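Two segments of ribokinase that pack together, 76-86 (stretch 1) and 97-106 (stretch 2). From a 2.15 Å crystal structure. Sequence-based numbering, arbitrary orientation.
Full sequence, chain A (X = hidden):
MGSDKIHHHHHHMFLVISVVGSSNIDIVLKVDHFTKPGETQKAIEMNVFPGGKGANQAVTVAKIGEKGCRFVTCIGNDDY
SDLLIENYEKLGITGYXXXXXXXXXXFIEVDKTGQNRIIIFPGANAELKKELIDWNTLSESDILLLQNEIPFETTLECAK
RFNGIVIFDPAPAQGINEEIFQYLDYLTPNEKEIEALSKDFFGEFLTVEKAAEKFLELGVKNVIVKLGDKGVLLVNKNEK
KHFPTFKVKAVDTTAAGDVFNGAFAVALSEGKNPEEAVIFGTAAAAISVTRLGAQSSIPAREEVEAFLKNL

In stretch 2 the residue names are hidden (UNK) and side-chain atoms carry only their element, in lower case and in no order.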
# COMPACT_ATOMS: atom_id res chain seq x y z
N GLY A 76 10.46 11.46 -1.07
CA GLY A 76 11.03 10.79 -2.22
C GLY A 76 10.96 11.66 -3.47
O GLY A 76 10.84 12.88 -3.40
N ASN A 77 11.04 11.01 -4.62
CA ASN A 77 10.85 11.69 -5.91
C ASN A 77 9.65 11.14 -6.65
O ASN A 77 9.56 11.24 -7.87
CB ASN A 77 12.11 11.60 -6.77
CG ASN A 77 13.12 12.65 -6.39
OD1 ASN A 77 12.83 13.85 -6.47
ND2 ASN A 77 14.33 12.21 -5.98
N ASP A 78 8.69 10.62 -5.90
CA ASP A 78 7.58 9.90 -6.48
C ASP A 78 6.31 10.76 -6.47
O ASP A 78 6.28 11.91 -6.00
CB ASP A 78 7.39 8.56 -5.75
CG ASP A 78 7.45 8.69 -4.23
OD1 ASP A 78 7.12 9.77 -3.67
OD2 ASP A 78 7.80 7.67 -3.62
N ASP A 79 5.25 10.19 -7.02
CA ASP A 79 3.97 10.85 -7.07
C ASP A 79 3.48 11.27 -5.67
O ASP A 79 2.93 12.37 -5.49
CB ASP A 79 2.96 9.94 -7.80
CG ASP A 79 3.06 8.47 -7.36
OD1 ASP A 79 3.47 8.20 -6.19
OD2 ASP A 79 2.72 7.60 -8.20
N TYR A 80 3.73 10.45 -4.66
CA TYR A 80 3.33 10.83 -3.34
C TYR A 80 4.12 12.04 -2.86
O TYR A 80 3.57 12.95 -2.22
CB TYR A 80 3.40 9.64 -2.37
CG TYR A 80 2.31 8.57 -2.60
CD1 TYR A 80 1.03 8.90 -3.06
CD2 TYR A 80 2.53 7.24 -2.26
CE1 TYR A 80 0.02 7.92 -3.26
CE2 TYR A 80 1.52 6.25 -2.45
CZ TYR A 80 0.27 6.60 -2.94
OH TYR A 80 -0.70 5.62 -3.12
N SER A 81 5.42 12.09 -3.14
CA SER A 81 6.22 13.25 -2.75
C SER A 81 5.66 14.53 -3.44
O SER A 81 5.50 15.58 -2.81
CB SER A 81 7.72 13.05 -3.04
OG SER A 81 8.00 13.15 -4.41
N ASP A 82 5.31 14.41 -4.71
CA ASP A 82 4.66 15.51 -5.43
C ASP A 82 3.41 15.98 -4.73
O ASP A 82 3.22 17.17 -4.60
CB ASP A 82 4.31 15.15 -6.86
CG ASP A 82 5.53 14.89 -7.71
OD1 ASP A 82 6.60 15.40 -7.35
OD2 ASP A 82 5.42 14.18 -8.72
N LEU A 83 2.57 15.05 -4.29
CA LEU A 83 1.36 15.42 -3.56
C LEU A 83 1.70 16.14 -2.25
O LEU A 83 1.04 17.14 -1.89
CB LEU A 83 0.42 14.22 -3.35
CG LEU A 83 -0.17 13.75 -4.72
CD1 LEU A 83 -0.73 12.31 -4.69
CD2 LEU A 83 -1.21 14.75 -5.28
N LEU A 84 2.70 15.63 -1.52
CA LEU A 84 3.11 16.28 -0.26
C LEU A 84 3.70 17.69 -0.52
O LEU A 84 3.45 18.63 0.22
CB LEU A 84 4.10 15.44 0.47
CG LEU A 84 3.59 14.10 1.03
CD1 LEU A 84 4.72 13.48 1.80
CD2 LEU A 84 2.37 14.28 1.87
N ILE A 85 4.46 17.84 -1.59
CA ILE A 85 5.01 19.15 -1.95
C ILE A 85 3.89 20.16 -2.26
O ILE A 85 3.91 21.30 -1.75
CB ILE A 85 6.03 19.02 -3.08
CG1 ILE A 85 7.28 18.34 -2.53
CG2 ILE A 85 6.37 20.37 -3.71
CD1 ILE A 85 8.24 17.93 -3.59
N GLU A 86 2.87 19.72 -3.00
CA GLU A 86 1.71 20.58 -3.26
C GLU A 86 1.08 21.01 -1.98
O GLU A 86 0.71 22.18 -1.83
CB GLU A 86 0.60 19.93 -4.10
CG GLU A 86 1.05 18.99 -5.14
CD GLU A 86 -0.08 18.58 -6.11
OE1 GLU A 86 -1.26 19.03 -5.87
OE2 GLU A 86 0.25 17.81 -7.07
N UNK A 97 13.37 17.91 1.75
CA UNK A 97 14.50 17.40 1.01
C UNK A 97 14.06 16.16 0.26
O UNK A 97 13.50 15.26 0.86
c UNK A 97 15.62 16.97 1.98
c UNK A 97 16.20 18.17 2.71
c UNK A 97 16.76 16.20 1.24
c UNK A 97 17.04 17.76 3.92
N UNK A 98 14.32 16.11 -1.05
CA UNK A 98 13.94 14.96 -1.86
C UNK A 98 15.09 13.99 -1.96
O UNK A 98 16.20 14.42 -2.14
c UNK A 98 9.92 15.97 -5.80
c UNK A 98 11.88 16.74 -4.54
c UNK A 98 12.47 16.49 -3.19
n UNK A 98 8.93 15.10 -5.91
c UNK A 98 13.53 15.41 -3.25
n UNK A 98 10.08 16.94 -6.71
n UNK A 98 10.76 15.85 -4.78
N UNK A 99 14.81 12.70 -1.81
CA UNK A 99 15.83 11.65 -1.90
C UNK A 99 15.30 10.59 -2.83
O UNK A 99 14.13 10.63 -3.20
c UNK A 99 14.98 10.47 0.24
c UNK A 99 16.85 12.15 0.35
c UNK A 99 16.21 11.07 -0.51
N UNK A 100 16.14 9.65 -3.22
CA UNK A 100 15.74 8.63 -4.20
C UNK A 100 14.97 7.42 -3.61
O UNK A 100 14.52 6.55 -4.35
c UNK A 100 16.97 8.12 -4.96
o UNK A 100 17.75 7.37 -4.07
N UNK A 101 14.77 7.36 -2.30
CA UNK A 101 13.97 6.30 -1.73
C UNK A 101 12.49 6.65 -1.92
O UNK A 101 12.16 7.82 -2.13
c UNK A 101 15.62 5.47 0.16
c UNK A 101 15.87 4.11 -0.46
c UNK A 101 15.62 5.29 1.68
c UNK A 101 14.29 6.11 -0.25
N UNK A 102 11.59 5.66 -1.86
CA UNK A 102 10.18 6.03 -1.88
C UNK A 102 9.83 6.86 -0.66
O UNK A 102 10.40 6.66 0.40
c UNK A 102 10.45 3.71 -2.41
c UNK A 102 9.45 4.68 -1.85
c UNK A 102 11.74 4.20 -1.79
N UNK A 103 8.90 7.79 -0.84
CA UNK A 103 8.36 8.56 0.25
C UNK A 103 7.87 7.56 1.28
O UNK A 103 7.36 6.53 0.91
o UNK A 103 7.61 10.35 -1.29
c UNK A 103 6.54 10.27 0.88
c UNK A 103 7.16 9.46 -0.26
N UNK A 104 8.01 7.87 2.57
CA UNK A 104 7.57 6.98 3.64
C UNK A 104 6.07 6.74 3.49
O UNK A 104 5.30 7.66 3.05
N UNK A 105 5.67 5.52 3.79
CA UNK A 105 4.28 5.11 3.67
C UNK A 105 3.87 4.12 4.75
O UNK A 105 4.72 3.43 5.32
n UNK A 105 4.72 4.37 -2.48
c UNK A 105 4.70 3.39 1.77
c UNK A 105 3.99 4.60 2.27
c UNK A 105 5.34 5.00 -1.50
c UNK A 105 4.62 3.39 0.26
n UNK A 105 6.03 6.10 -1.76
n UNK A 105 5.32 4.56 -0.24
N UNK A 106 2.61 4.13 5.09
CA UNK A 106 2.08 3.17 6.06
C UNK A 106 0.88 2.52 5.39
O UNK A 106 0.03 3.20 4.77
c UNK A 106 1.70 3.84 7.34
O HOH W 1 11.33 8.50 -4.58
O HOH W 2 16.45 13.48 -5.40
O HOH W 3 4.30 5.91 -5.40

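Position 97 carries four carbons, forked at the first, one arm two carbons long, and touches nothing on stretch 1. This is Ile 97, a beta-branched residue at home in a strand.

Position 98 has three carbons, a nitrogen, then a carbon bearing two more nitrogens. The inner nitrogen lies 3.3 Å from Gly 76 O; one terminal nitrogen lies 2.6 Å from Ser 81 OG and 2.8 Å from Asp 82 OD1. This is Arg 98, whose flat, charged, donor-rich end suits a site lined with acceptors: NE donates to Gly 76, while NH2 donates to Ser 81 and forms a salt bridge with Asp 82. These acceptors lie at the guanidinium edge, leaving one face to Ile 85 CD1, 3.4 Å from CZ.

At position 99 one carbon carries two others and points away; the backbone makes the contact, its O 3.3 Å from Gly 76 CA in a CA-H...O interaction. This is Val 99, beta-branched and suited to its extended backbone.

Position 100 shows one carbon and one oxygen, pointing away. Ser 100 is small and polar, fitting an exposed loop.

Position 101 has four carbons forked at the second, also turned away, but its carbonyl approaches Gly 76 and is bridged by water 1 to Asn 77 N. This is Leu 101, whose contact does not depend on its side chain.

At position 102 three carbons close a ring onto the backbone nitrogen, CB 3.8 Å from Asp 78 OD2. This is Pro 102, its ring suiting the extended loop (phi -63°).

Position 103 has one carbon carrying an oxygen, 3.1 Å from Gly 76 N and 2.5 Å from Asp 78 OD1, and a carbon 3.8 Å from Leu 84 CD1. Thr 103 suits this buried, mixed site: OG1 accepts from Gly 76 and donates to Asp 78 in a very short bond, while CG2 meets Leu 84.

Position 104, without side-chain atoms, is Gly 104, buried; a CB would point away from stretch 1.

Position 105 repeats the pattern of 98; a terminal nitrogen lies 3.0 Å from Asp 78 OD2, and Tyr 80 CD2 covers one face. This is Arg 105, whose charge suits the carboxylate: NH2 forms a salt bridge there, although the hydrogen bond is weak. NE and NH2 also donate to Thr 103 O.

Position 106, a single carbon out of reach, is Ala 106, small enough for a buried strand.

The contact centres on the helix start. Asp 78 OD1 caps Ser 81 N (2.9 Å) and OD2 accepts from Thr 103 N (3.0 Å), coupling cap to loop. Gly 76 permits close packing: an ideal CB there would lie 2.5 Å from Leu 101 O.

Stretch 2, residues 97-106: IRVSLPTGRA
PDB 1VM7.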